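Local coordinates for protein valine-pyruvate aminotransferase (Salmonella typhimurium, PDB 3G7Q) that catalyses pyridoxal 5'-phosphate-dependent transfer of an amino group from L-valine to pyruvate, and is probably involved in making alanine, at residues N213-I218 with N241-M246; D348-T353 with R412-G417; E163-Y168 with I333-G338; L103-Q108 with G255-I260; P133-Y138 with Y372-L377. All blocks are in the same frame, centred on the assembly; numbering follows the deposited sequence.

How the contacts relate
Contacts 1 and 4 belong to one seven-stranded mixed sheet, that of the large domain. They join where Met-246 O lies 2.8 Å from Ile-260 N, a probable hydrogen bond between strands 242-247 and 259-262. Contact 3 lies in the second, six-stranded sheet. Contact 5 ties a loop of the first sheet to a loop of the second, and touches contact 3 where Tyr-168 CE2 meets Pro-136 CD at 3.4 Å. Contact 4, beside the second subunit, touches contact 5: Gln-108 OE1 and Tyr-138 OH are 3.9 Å apart. Contact 2 is peripheral, its centre about 41 Å from contact 1's. In class I aminotransferases the cofactor sits between the domains, so it probably lies near contacts 4 and 5.

Contact 1. Residues N213-I218 with N241-M246; sequences NIPLVI and NIILCM
Asn-241 stands just before strand 242-247 and makes two bonds to the neighbouring segment, one to Ile-214 in the loop before the strand and one to Leu-216 at its start. Its CG is anti to the backbone N (chi1 -162°). This brings ND2 to Ile-214 O at 2.9 Å, with the donor above the carbonyl plane. Asn-241 O takes the N-H of Leu-216 almost along the C=O axis, in a nearly straight bond (173°). Ile-242 pairs with Leu-216, and both side chains lie on one face of the sheet. Its CG2 branch crosses obliquely to Ile-218 CD1, 3.9 Å away. Ile-243 is gripped on both sides of its backbone. Its N-H goes to Leu-216 O, and its O receives Ile-218 N at 2.8 Å. Its side chain lies on the other face, side by side with Val-217 and Pro-215 and pointing the same way. The tip atom CD1 touches Pro-215 CB at 3.6 Å and Val-217 CG2 at 4.0 Å. Leu-244 is back on the face of Ile-242, with CD1 near Ile-218 O. Cys-245 closes the pairing through its N-H to Ile-218 O at 2.9 Å, with the donor in the carbonyl plane. This is a regular parallel pair from the central sheet of the aminotransferase large domain. Asn-213, with positive phi, is the C-prime residue of a Schellman motif that ends helix 199-211 just before the strand. Helix 107-118 lies over the Val-217 and Ile-243 face, through Phe-111, Leu-114 and Phe-118. Strand 181-187 flanks Val-217, and strand 259-262 flanks Leu-244.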
# COMPACT_ATOMS: atom_id res chain seq x y z
N ASN A 213 19.37 5.70 23.07
CA ASN A 213 19.56 4.73 21.99
C ASN A 213 18.25 4.33 21.30
O ASN A 213 18.01 3.15 21.05
CB ASN A 213 20.31 3.50 22.52
CG ASN A 213 21.66 3.87 23.06
OD1 ASN A 213 22.46 4.50 22.37
ND2 ASN A 213 21.93 3.49 24.31
N ILE A 214 17.42 5.32 21.01
CA ILE A 214 16.17 5.10 20.30
C ILE A 214 16.08 6.14 19.20
O ILE A 214 16.66 7.23 19.33
CB ILE A 214 14.94 5.18 21.22
CG1 ILE A 214 14.85 6.54 21.92
CG2 ILE A 214 14.98 4.02 22.24
CD1 ILE A 214 13.65 6.66 22.80
N PRO A 215 15.38 5.81 18.09
CA PRO A 215 15.29 6.77 16.99
C PRO A 215 14.39 7.96 17.25
O PRO A 215 13.41 7.86 18.01
CB PRO A 215 14.65 5.96 15.86
CG PRO A 215 13.90 4.86 16.56
CD PRO A 215 14.68 4.55 17.80
N LEU A 216 14.71 9.06 16.59
CA LEU A 216 13.84 10.24 16.56
C LEU A 216 13.21 10.24 15.19
O LEU A 216 13.90 10.37 14.21
CB LEU A 216 14.62 11.53 16.76
CG LEU A 216 13.84 12.84 16.62
CD1 LEU A 216 12.62 12.86 17.55
CD2 LEU A 216 14.79 14.06 16.84
N VAL A 217 11.89 10.08 15.15
CA VAL A 217 11.16 9.97 13.90
C VAL A 217 10.50 11.32 13.65
O VAL A 217 9.81 11.84 14.53
CB VAL A 217 10.10 8.84 13.98
CG1 VAL A 217 9.40 8.69 12.64
CG2 VAL A 217 10.76 7.51 14.38
N ILE A 218 10.75 11.89 12.47
CA ILE A 218 10.20 13.20 12.08
C ILE A 218 9.36 13.08 10.81
O ILE A 218 9.86 12.70 9.75
CB ILE A 218 11.29 14.27 11.85
CG1 ILE A 218 12.24 14.34 13.06
CG2 ILE A 218 10.63 15.63 11.57
CD1 ILE A 218 13.50 15.25 12.87
N ASN A 241 20.66 8.78 13.47
CA ASN A 241 19.66 8.36 14.46
C ASN A 241 18.29 8.98 14.19
O ASN A 241 17.38 8.88 15.02
CB ASN A 241 20.09 8.73 15.87
CG ASN A 241 19.33 7.95 16.94
OD1 ASN A 241 19.16 6.75 16.82
ND2 ASN A 241 18.87 8.63 17.99
N ILE A 242 18.15 9.66 13.05
CA ILE A 242 16.87 10.26 12.69
C ILE A 242 16.23 9.47 11.56
O ILE A 242 16.91 8.99 10.66
CB ILE A 242 17.03 11.74 12.33
CG1 ILE A 242 17.37 12.52 13.59
CG2 ILE A 242 15.72 12.27 11.71
CD1 ILE A 242 17.59 13.93 13.39
N ILE A 243 14.92 9.30 11.66
CA ILE A 243 14.13 8.65 10.62
C ILE A 243 13.21 9.76 10.11
O ILE A 243 12.38 10.25 10.86
CB ILE A 243 13.32 7.46 11.14
CG1 ILE A 243 14.24 6.40 11.81
CG2 ILE A 243 12.54 6.79 9.98
CD1 ILE A 243 13.46 5.28 12.50
N LEU A 244 13.35 10.11 8.84
CA LEU A 244 12.62 11.22 8.25
C LEU A 244 11.61 10.72 7.21
O LEU A 244 12.02 10.08 6.25
CB LEU A 244 13.65 12.16 7.62
CG LEU A 244 13.28 13.43 6.87
CD1 LEU A 244 12.38 14.27 7.72
CD2 LEU A 244 14.58 14.17 6.51
N CYS A 245 10.32 11.04 7.40
CA CYS A 245 9.27 10.58 6.49
C CYS A 245 8.83 11.74 5.62
O CYS A 245 8.51 12.82 6.14
CB CYS A 245 8.08 10.03 7.25
SG CYS A 245 8.56 8.63 8.30
N MSE A 246 8.82 11.52 4.30
CA MSE A 246 8.41 12.52 3.33
C MSE A 246 7.34 11.90 2.46
O MSE A 246 7.12 10.69 2.47
CB MSE A 246 9.61 13.03 2.52
CG MSE A 246 10.70 13.67 3.40
SE MSE A 246 12.13 14.34 2.27
CE MSE A 246 11.02 16.28 1.90

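Contact 2. Residues D348-T353 with R412-G417; sequences DLPITT and RAWREG
Arg-412 O is held by two backbone N-H groups further along the chain. Glu-416 N comes to 2.8 Å from Arg-412 O, and Arg-415 N gives a weak second bond. Ala-413 O takes one N-H, from Gly-417, and is also touched by Pro-350 CG at 3.6 Å. No hydrogen bond runs between the two segments; the contact is made by apolar side chains and by carbonyl oxygens set against carbon. Pro-350 carries it. Its CD lies over the centre of the six-membered ring of Trp-414, 3.9 Å from the centroid and 15° off the ring normal. This is a CH-pi contact, the two side chains crossing at about a right angle. Leu-349 CD1 approaches the pyrrole part obliquely, 3.8 Å from Trp-414 NE1. Asp-348 O comes obliquely to the far end of the indole, at CH2. Next along the chain, Ile-351 has CG1 in the crowded position between N and carbonyl carbon (chi1 64°). This puts CD1 against Ala-413 CB at 3.8 Å and leaves CG2 facing Gly-417 O at 3.7 Å. The C-terminal carboxylate is paired through Gly-417 OXT in a salt bridge with Arg-359. The indole also has a cation-pi partner, Arg-330. The contact thus ties terminal helix 396-416 to the loop that leaves strand 341-345 of the six-stranded sheet. Thr-352 caps the start of helix 353-362, and Leu-349 packs on its Leu-356.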
# COMPACT_ATOMS: atom_id res chain seq x y z
N ASP A 348 -12.10 27.84 27.30
CA ASP A 348 -13.12 27.74 28.35
C ASP A 348 -14.56 27.54 27.80
O ASP A 348 -15.53 27.83 28.51
CB ASP A 348 -13.05 28.94 29.32
CG ASP A 348 -11.68 29.10 29.94
OD1 ASP A 348 -11.03 28.09 30.27
OD2 ASP A 348 -11.26 30.25 30.08
N LEU A 349 -14.70 27.05 26.56
CA LEU A 349 -16.03 26.76 26.01
C LEU A 349 -16.80 25.97 27.06
O LEU A 349 -16.27 25.00 27.64
CB LEU A 349 -15.91 25.91 24.73
CG LEU A 349 -17.16 25.71 23.88
CD1 LEU A 349 -17.63 27.05 23.32
CD2 LEU A 349 -16.89 24.71 22.72
N PRO A 350 -18.06 26.36 27.36
CA PRO A 350 -18.79 25.63 28.40
C PRO A 350 -19.50 24.33 27.97
O PRO A 350 -20.32 23.80 28.72
CB PRO A 350 -19.81 26.67 28.90
CG PRO A 350 -20.04 27.53 27.75
CD PRO A 350 -18.82 27.50 26.86
N ILE A 351 -19.19 23.85 26.77
CA ILE A 351 -19.62 22.58 26.28
C ILE A 351 -18.39 21.95 25.63
O ILE A 351 -17.42 22.66 25.38
CB ILE A 351 -20.77 22.64 25.21
CG1 ILE A 351 -20.36 23.35 23.92
CG2 ILE A 351 -22.08 23.24 25.84
CD1 ILE A 351 -21.39 23.16 22.81
N THR A 352 -18.43 20.65 25.39
CA THR A 352 -17.30 20.01 24.70
C THR A 352 -17.38 20.19 23.19
O THR A 352 -18.45 20.42 22.63
CB THR A 352 -17.25 18.51 24.97
OG1 THR A 352 -18.37 17.89 24.33
CG2 THR A 352 -17.25 18.20 26.47
N THR A 353 -16.25 20.03 22.51
CA THR A 353 -16.27 20.12 21.06
C THR A 353 -16.84 18.85 20.43
O THR A 353 -17.15 18.84 19.23
CB THR A 353 -14.90 20.55 20.48
OG1 THR A 353 -13.88 19.73 21.00
CG2 THR A 353 -14.60 22.02 20.84
N ARG A 412 -24.25 30.48 20.82
CA ARG A 412 -25.32 29.74 21.46
C ARG A 412 -24.83 29.01 22.72
O ARG A 412 -25.51 29.06 23.75
CB ARG A 412 -25.94 28.72 20.51
CG ARG A 412 -27.10 27.95 21.10
CD ARG A 412 -27.62 26.88 20.15
NE ARG A 412 -28.12 27.46 18.91
N ALA A 413 -23.68 28.34 22.64
CA ALA A 413 -23.12 27.61 23.80
C ALA A 413 -22.88 28.56 24.99
O ALA A 413 -23.22 28.26 26.13
CB ALA A 413 -21.81 26.91 23.39
N TRP A 414 -22.29 29.71 24.71
CA TRP A 414 -22.02 30.70 25.77
C TRP A 414 -23.30 31.33 26.32
O TRP A 414 -23.36 31.71 27.48
CB TRP A 414 -21.07 31.78 25.27
CG TRP A 414 -19.64 31.37 25.20
CD1 TRP A 414 -18.97 30.92 24.11
CD2 TRP A 414 -18.71 31.34 26.28
NE1 TRP A 414 -17.66 30.65 24.43
CE2 TRP A 414 -17.48 30.90 25.76
CE3 TRP A 414 -18.80 31.65 27.65
CZ2 TRP A 414 -16.33 30.76 26.55
CZ3 TRP A 414 -17.67 31.51 28.45
CH2 TRP A 414 -16.44 31.06 27.89
N ARG A 415 -24.34 31.41 25.50
CA ARG A 415 -25.59 32.01 25.91
C ARG A 415 -26.49 31.06 26.68
O ARG A 415 -27.07 31.45 27.68
CB ARG A 415 -26.33 32.47 24.65
CG ARG A 415 -27.62 33.20 24.86
CD ARG A 415 -28.22 33.64 23.49
NE ARG A 415 -28.75 32.51 22.70
CZ ARG A 415 -28.34 32.12 21.47
NH1 ARG A 415 -27.43 32.80 20.78
NH2 ARG A 415 -28.90 31.08 20.89
N GLU A 416 -26.58 29.82 26.20
CA GLU A 416 -27.54 28.87 26.76
C GLU A 416 -27.08 27.42 26.87
O GLU A 416 -27.90 26.56 27.16
CB GLU A 416 -28.82 28.92 25.90
CG GLU A 416 -28.62 28.48 24.44
CD GLU A 416 -29.92 28.25 23.66
OE1 GLU A 416 -30.91 28.96 23.94
OE2 GLU A 416 -29.94 27.37 22.75
N GLY A 417 -25.79 27.13 26.73
CA GLY A 417 -25.31 25.75 26.76
C GLY A 417 -25.72 24.92 25.56
O GLY A 417 -25.77 23.68 25.63
OXT GLY A 417 -25.98 25.47 24.47

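Contact 3. Residues E163-Y168 with I333-G338; sequences EGQFKY and IHKPEG
Gln-165 and Phe-166 pair in parallel with Ile-333 and His-334, joining strands 165-169 and 332-334 inside the six-stranded mixed sheet, the second sheet of the class I aminotransferase fold. The backbone bonds are Ile-333 N to Gly-164 O at 2.9 Å, a weak one from Phe-166 N to Ile-333 O, and Lys-335 N to Phe-166 O at 2.8 Å. The aromatic contacts form a cluster of Phe-166, Tyr-168 and His-334. The edge of the imidazole meets the face of Phe-166, with planes at 68°, and His-334 CA also sits over that face as a CH-pi contact. Phe-166 O lies over the centre of the imidazole. The ring nitrogens are fixed by the backbone. His-334 ND1 donates to Lys-335 O at 2.9 Å, and His-334 NE2 accepts from Tyr-168 N at 3.1 Å, consistent with a neutral histidine. Tyr-168 OH is bonded to His-383 and Trp-343. Lys-167 and Glu-337 form a salt bridge. Asn-195 OD1 and Val-196 O also hold the ammonium, and Val-196 N binds Glu-337 OE1. A water links Lys-167 NZ to Glu-337 OE2. Lys-167 bends at chi4 (67°), and its NZ reaches the syn lone pair of Glu-337 OE1 at 2.7 Å.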
# COMPACT_ATOMS: atom_id res chain seq x y z
N GLU A 163 -2.59 38.56 18.72
CA GLU A 163 -3.71 38.30 17.84
C GLU A 163 -4.49 37.04 18.20
O GLU A 163 -5.05 36.38 17.34
CB GLU A 163 -3.30 38.31 16.36
CG GLU A 163 -2.60 39.65 16.00
CD GLU A 163 -2.48 39.94 14.52
OE1 GLU A 163 -3.11 39.23 13.70
OE2 GLU A 163 -1.75 40.91 14.17
N GLY A 164 -4.57 36.74 19.49
CA GLY A 164 -5.38 35.62 19.93
C GLY A 164 -4.88 34.30 19.38
O GLY A 164 -5.66 33.41 19.01
N GLN A 165 -3.56 34.19 19.33
CA GLN A 165 -2.93 32.96 18.86
C GLN A 165 -2.22 32.28 20.02
O GLN A 165 -2.17 32.80 21.14
CB GLN A 165 -2.01 33.23 17.66
CG GLN A 165 -2.82 33.66 16.44
CD GLN A 165 -2.02 33.93 15.20
OE1 GLN A 165 -0.81 33.70 15.13
NE2 GLN A 165 -2.72 34.43 14.19
N PHE A 166 -1.67 31.10 19.76
CA PHE A 166 -0.93 30.38 20.79
C PHE A 166 -0.03 29.36 20.14
O PHE A 166 -0.18 29.06 18.94
CB PHE A 166 -1.85 29.74 21.82
CG PHE A 166 -2.69 28.60 21.31
CD1 PHE A 166 -3.82 28.84 20.55
CD2 PHE A 166 -2.38 27.29 21.63
CE1 PHE A 166 -4.61 27.82 20.13
CE2 PHE A 166 -3.19 26.24 21.17
CZ PHE A 166 -4.29 26.51 20.42
N LYS A 167 0.89 28.81 20.93
CA LYS A 167 1.83 27.83 20.42
C LYS A 167 2.13 26.78 21.51
O LYS A 167 2.38 27.12 22.67
CB LYS A 167 3.14 28.52 20.02
CG LYS A 167 4.20 27.58 19.48
CD LYS A 167 5.41 28.32 18.91
CE LYS A 167 6.58 27.36 18.60
NZ LYS A 167 6.32 26.38 17.49
N TYR A 168 2.05 25.52 21.12
CA TYR A 168 2.39 24.43 22.02
C TYR A 168 3.90 24.28 22.06
O TYR A 168 4.59 24.48 21.05
CB TYR A 168 1.79 23.13 21.55
CG TYR A 168 0.27 23.03 21.61
CD1 TYR A 168 -0.41 23.20 22.81
CD2 TYR A 168 -0.44 22.71 20.50
CE1 TYR A 168 -1.81 23.07 22.88
CE2 TYR A 168 -1.82 22.57 20.54
CZ TYR A 168 -2.50 22.76 21.74
OH TYR A 168 -3.87 22.64 21.79
N ILE A 333 -6.34 30.72 18.06
CA ILE A 333 -5.91 30.01 16.86
C ILE A 333 -4.45 29.62 17.04
O ILE A 333 -3.61 30.47 17.32
CB ILE A 333 -6.07 30.91 15.63
CG1 ILE A 333 -7.54 31.36 15.45
CG2 ILE A 333 -5.59 30.19 14.35
CD1 ILE A 333 -7.74 32.44 14.33
N HIS A 334 -4.11 28.35 16.88
CA HIS A 334 -2.70 27.99 17.00
C HIS A 334 -1.95 28.75 15.91
O HIS A 334 -2.43 28.86 14.77
CB HIS A 334 -2.44 26.50 16.83
CG HIS A 334 -1.07 26.08 17.27
ND1 HIS A 334 0.06 26.34 16.51
CD2 HIS A 334 -0.64 25.47 18.40
CE1 HIS A 334 1.13 25.88 17.16
NE2 HIS A 334 0.74 25.37 18.31
N LYS A 335 -0.80 29.32 16.25
CA LYS A 335 0.01 30.01 15.22
C LYS A 335 0.20 29.10 14.01
O LYS A 335 0.64 27.98 14.13
CB LYS A 335 1.35 30.43 15.80
CG LYS A 335 2.14 31.25 14.79
CD LYS A 335 3.47 31.64 15.36
CE LYS A 335 4.13 32.63 14.40
NZ LYS A 335 5.41 33.09 14.98
N PRO A 336 -0.21 29.55 12.82
CA PRO A 336 -0.14 28.68 11.66
C PRO A 336 1.26 28.71 11.05
O PRO A 336 1.56 29.54 10.20
CB PRO A 336 -1.19 29.30 10.72
CG PRO A 336 -1.21 30.63 11.02
CD PRO A 336 -0.87 30.82 12.50
N GLU A 337 2.12 27.82 11.52
CA GLU A 337 3.53 27.82 11.07
C GLU A 337 3.80 26.94 9.84
O GLU A 337 4.88 27.04 9.23
CB GLU A 337 4.45 27.46 12.25
CG GLU A 337 4.39 28.48 13.38
CD GLU A 337 5.35 28.18 14.48
OE1 GLU A 337 5.24 27.11 15.11
OE2 GLU A 337 6.23 29.02 14.73
N GLY A 338 2.82 26.15 9.43
CA GLY A 338 2.91 25.33 8.27
C GLY A 338 1.71 24.42 8.18
O GLY A 338 0.78 24.51 9.00
O HOH W 1 8.44 27.76 15.52

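Contact 4. Residues L103-Q108 with G255-I260; sequences LTNGSQ and GSRCGI
The backbones run antiparallel, with Leu-103 and Ile-260 a non-hydrogen-bonded pair and Thr-104 and Gly-259 a hydrogen-bonded one. Thr-104 N donates to Gly-259 O, and Gly-259 N returns a bond to Thr-104 O, both at 2.8 Å. In each the donor stands well above the carbonyl plane. Leu-103 and Ile-260 lie side by side, pointing the same way, with Leu-103 CD2 3.9 Å from Ile-260 CG1. Leu-81 and Leu-84 of helix 77-92 pack on this pair. Thr-104 has OG1 in the crowded position between N and carbonyl carbon (chi1 66°). There it donates to Gly-106 O at 2.9 Å and lies 3.4 Å from Gly-259 CA, in the room a side chain there would need. A two-residue turn, Asn-105 and Gly-106, leads from the strand into helix 107-118, with Gly-106 at the N-cap. Arg-257 crosses Asn-105 obliquely. Its chain bends at chi2, and its CD touches Asn-105 O at 3.2 Å. Around the two, Ala-281 and Gly-283 of the second subunit pack on Asn-105 and Arg-257. This is the edge of the large-domain sheet at the dimer interface. In class I aminotransferases the start of the corresponding helix faces the cofactor phosphate, so a place beside the cofactor site is likely. Thr-104 N, O and OG1 each have a hydrogen-bond partner, whereas the buried Arg-257 O has no partner, a probable small energetic cost.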
# COMPACT_ATOMS: atom_id res chain seq x y z
N LEU A 103 10.88 3.40 -0.02
CA LEU A 103 9.64 3.97 -0.50
C LEU A 103 8.48 3.14 0.02
O LEU A 103 8.62 1.93 0.20
CB LEU A 103 9.62 3.98 -2.02
CG LEU A 103 10.79 4.65 -2.73
CD1 LEU A 103 10.61 4.56 -4.24
CD2 LEU A 103 10.90 6.11 -2.28
N THR A 104 7.34 3.79 0.26
CA THR A 104 6.15 3.11 0.75
C THR A 104 4.96 3.69 -0.01
O THR A 104 5.13 4.60 -0.81
CB THR A 104 5.91 3.37 2.25
OG1 THR A 104 5.61 4.76 2.44
CG2 THR A 104 7.13 2.95 3.12
N ASN A 105 3.78 3.18 0.32
CA ASN A 105 2.49 3.59 -0.24
C ASN A 105 2.02 4.94 0.27
O ASN A 105 1.04 5.49 -0.22
CB ASN A 105 1.44 2.53 0.14
CG ASN A 105 0.23 2.54 -0.75
OD1 ASN A 105 -0.91 2.61 -0.29
ND2 ASN A 105 0.46 2.50 -2.05
N GLY A 106 2.71 5.46 1.29
CA GLY A 106 2.37 6.74 1.90
C GLY A 106 2.83 6.86 3.33
O GLY A 106 3.42 5.93 3.90
N SER A 107 2.54 8.02 3.92
CA SER A 107 2.91 8.33 5.29
C SER A 107 2.39 7.33 6.30
O SER A 107 3.12 6.87 7.18
CB SER A 107 2.36 9.71 5.67
OG SER A 107 3.01 10.75 4.94
N GLN A 108 1.13 6.95 6.14
CA GLN A 108 0.50 6.08 7.10
C GLN A 108 1.06 4.65 7.10
O GLN A 108 1.22 4.06 8.17
CB GLN A 108 -1.01 6.10 6.85
CG GLN A 108 -1.81 5.53 7.99
CD GLN A 108 -3.24 6.08 8.07
OE1 GLN A 108 -3.64 6.94 7.28
NE2 GLN A 108 -3.99 5.60 9.05
N GLY A 255 -3.57 11.41 -5.30
CA GLY A 255 -3.85 10.16 -6.00
C GLY A 255 -2.63 9.32 -6.31
O GLY A 255 -2.77 8.20 -6.79
N SER A 256 -1.42 9.85 -6.10
CA SER A 256 -0.22 9.03 -6.26
C SER A 256 -0.02 8.41 -4.88
O SER A 256 -0.60 8.85 -3.89
CB SER A 256 1.01 9.83 -6.59
OG SER A 256 1.42 10.54 -5.42
N ARG A 257 0.82 7.42 -4.77
CA ARG A 257 0.98 6.79 -3.46
C ARG A 257 2.43 6.62 -3.28
O ARG A 257 2.96 5.55 -3.59
CB ARG A 257 0.25 5.44 -3.44
CG ARG A 257 -1.25 5.54 -3.29
CD ARG A 257 -1.65 6.09 -1.93
NE ARG A 257 -3.08 5.99 -1.70
CZ ARG A 257 -4.00 6.81 -2.22
NH1 ARG A 257 -3.66 7.79 -3.04
NH2 ARG A 257 -5.29 6.62 -1.92
N CYS A 258 3.09 7.69 -2.83
CA CYS A 258 4.52 7.64 -2.70
C CYS A 258 5.09 8.26 -1.42
O CYS A 258 5.31 9.47 -1.35
CB CYS A 258 5.14 8.27 -3.92
SG CYS A 258 6.83 7.85 -4.05
N GLY A 259 5.28 7.41 -0.42
CA GLY A 259 5.89 7.76 0.85
C GLY A 259 7.39 7.48 0.78
O GLY A 259 7.83 6.55 0.08
N ILE A 260 8.18 8.28 1.48
CA ILE A 260 9.62 8.15 1.46
C ILE A 260 10.14 8.09 2.88
O ILE A 260 9.69 8.88 3.71
CB ILE A 260 10.23 9.38 0.76
CG1 ILE A 260 9.78 9.44 -0.70
CG2 ILE A 260 11.74 9.38 0.86
CD1 ILE A 260 9.97 10.81 -1.35

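Contact 5. Residues P133-Y138 with Y372-L377; sequences PLAPEY and YFFPGL. With EDO (1,2-ethanediol), chain F.
The ring of Phe-374 carries Pro-136 on one face, with CB 3.8 Å from the centroid and 19° off the normal, offset toward the rim. This is a CH-pi contact, and the two side chains lie side by side. Ala-135 CB comes obliquely to the same ring, 3.9 Å from Phe-374 CD2. Phe-373 is met at its edge, by Glu-137 O and Tyr-138 CA near the ring plane. Its CE2 in turn lies at the edge of the Tyr-138 ring, 4.1 Å from Tyr-138 CD1. Tyr-141 stacks on the Phe-373 ring. The peptide bond before Pro-136 is cis. It belongs to the loop that leaves strand 129-132 of the large-domain sheet and leads to helix 138-142. The partner loop lies between strands 368-369 and 387-391 of the other sheet, and includes a type II turn from Phe-374 to Leu-377 with Gly-376 in third place. The two loops thus bridge the two sheets of the aminotransferase fold. One hydrogen bond joins them, from Glu-137 N to Phe-373 O at 3.2 Å, in the carbonyl plane. The CB of Glu-137 points away from the other loop, and its carboxylate OE1 is bonded to Ser-187 OG. The end of Tyr-372 leads away from the other loop, with its OH hydrogen-bonded to O1 of a 1,2-ethanediol at 2.7 Å, a molecule probably from the crystallisation liquor that is also hydrogen-bonded to Gly-16 O.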
# COMPACT_ATOMS: atom_id res chain seq x y z
N PRO A 133 6.34 13.51 22.15
CA PRO A 133 6.68 14.50 23.18
C PRO A 133 5.96 15.83 23.05
O PRO A 133 6.00 16.65 23.97
CB PRO A 133 8.20 14.69 22.99
CG PRO A 133 8.47 14.29 21.61
CD PRO A 133 7.43 13.31 21.18
N LEU A 134 5.29 16.04 21.92
CA LEU A 134 4.54 17.26 21.72
C LEU A 134 3.17 16.91 21.09
O LEU A 134 2.95 17.09 19.91
CB LEU A 134 5.35 18.27 20.89
CG LEU A 134 4.91 19.76 20.74
CD1 LEU A 134 4.52 20.38 22.01
CD2 LEU A 134 6.04 20.55 20.14
N ALA A 135 2.26 16.47 21.93
CA ALA A 135 0.88 16.27 21.48
C ALA A 135 0.24 17.66 21.34
O ALA A 135 0.63 18.57 22.06
CB ALA A 135 0.13 15.43 22.48
N PRO A 136 -0.76 17.84 20.46
CA PRO A 136 -1.41 16.85 19.60
C PRO A 136 -0.66 16.53 18.30
O PRO A 136 0.04 17.38 17.74
CB PRO A 136 -2.75 17.52 19.27
CG PRO A 136 -2.44 18.95 19.29
CD PRO A 136 -1.36 19.17 20.30
N GLU A 137 -0.82 15.29 17.87
CA GLU A 137 -0.24 14.76 16.65
C GLU A 137 -1.33 14.05 15.89
O GLU A 137 -2.30 13.57 16.48
CB GLU A 137 0.87 13.76 16.99
CG GLU A 137 2.20 14.38 17.37
CD GLU A 137 2.95 15.00 16.19
OE1 GLU A 137 2.48 14.87 15.04
OE2 GLU A 137 4.00 15.63 16.41
N TYR A 138 -1.20 13.99 14.57
CA TYR A 138 -2.15 13.28 13.73
C TYR A 138 -1.97 11.77 13.72
O TYR A 138 -2.94 11.03 13.82
CB TYR A 138 -2.08 13.82 12.30
CG TYR A 138 -2.78 12.92 11.31
CD1 TYR A 138 -4.16 12.88 11.26
CD2 TYR A 138 -2.06 12.10 10.45
CE1 TYR A 138 -4.83 12.05 10.37
CE2 TYR A 138 -2.72 11.25 9.55
CZ TYR A 138 -4.11 11.24 9.52
OH TYR A 138 -4.81 10.41 8.65
N TYR A 372 -9.50 13.70 19.68
CA TYR A 372 -9.00 12.56 18.99
C TYR A 372 -7.51 12.61 18.64
O TYR A 372 -6.93 11.58 18.32
CB TYR A 372 -9.88 12.31 17.75
CG TYR A 372 -11.36 12.13 18.12
CD1 TYR A 372 -11.75 11.20 19.10
CD2 TYR A 372 -12.35 12.86 17.48
CE1 TYR A 372 -13.09 11.04 19.45
CE2 TYR A 372 -13.69 12.69 17.82
CZ TYR A 372 -14.06 11.79 18.80
OH TYR A 372 -15.41 11.62 19.13
N PHE A 373 -6.87 13.79 18.76
CA PHE A 373 -5.45 13.93 18.47
C PHE A 373 -4.52 13.83 19.69
O PHE A 373 -3.35 14.21 19.60
CB PHE A 373 -5.21 15.28 17.77
CG PHE A 373 -5.96 15.43 16.48
CD1 PHE A 373 -7.24 15.96 16.46
CD2 PHE A 373 -5.39 15.04 15.28
CE1 PHE A 373 -7.94 16.11 15.25
CE2 PHE A 373 -6.09 15.18 14.08
CZ PHE A 373 -7.37 15.72 14.08
N PHE A 374 -5.04 13.37 20.83
CA PHE A 374 -4.28 13.26 22.06
C PHE A 374 -4.33 11.87 22.69
O PHE A 374 -4.51 11.75 23.88
CB PHE A 374 -4.83 14.21 23.12
CG PHE A 374 -4.71 15.65 22.79
CD1 PHE A 374 -5.74 16.32 22.16
CD2 PHE A 374 -3.61 16.38 23.22
CE1 PHE A 374 -5.64 17.65 21.89
CE2 PHE A 374 -3.52 17.72 22.96
CZ PHE A 374 -4.54 18.37 22.30
N PRO A 375 -4.14 10.82 21.91
CA PRO A 375 -4.23 9.53 22.60
C PRO A 375 -3.03 9.27 23.51
O PRO A 375 -1.92 9.69 23.23
CB PRO A 375 -4.21 8.52 21.45
CG PRO A 375 -3.38 9.21 20.40
CD PRO A 375 -3.81 10.66 20.48
N GLY A 376 -3.28 8.58 24.61
CA GLY A 376 -2.22 8.18 25.51
C GLY A 376 -1.67 9.22 26.47
O GLY A 376 -0.53 9.08 26.90
N LEU A 377 -2.44 10.26 26.78
CA LEU A 377 -2.01 11.23 27.80
C LEU A 377 -1.95 10.55 29.13
O LEU A 377 -2.83 9.77 29.44
CB LEU A 377 -2.98 12.39 27.94
CG LEU A 377 -2.98 13.50 26.92
CD1 LEU A 377 -4.17 14.43 27.14
CD2 LEU A 377 -1.64 14.27 26.99
C1 EDO F . -17.07 12.80 16.51
O1 EDO F . -17.32 13.08 17.90
C2 EDO F . -18.25 12.03 15.90
O2 EDO F . -18.40 10.74 16.51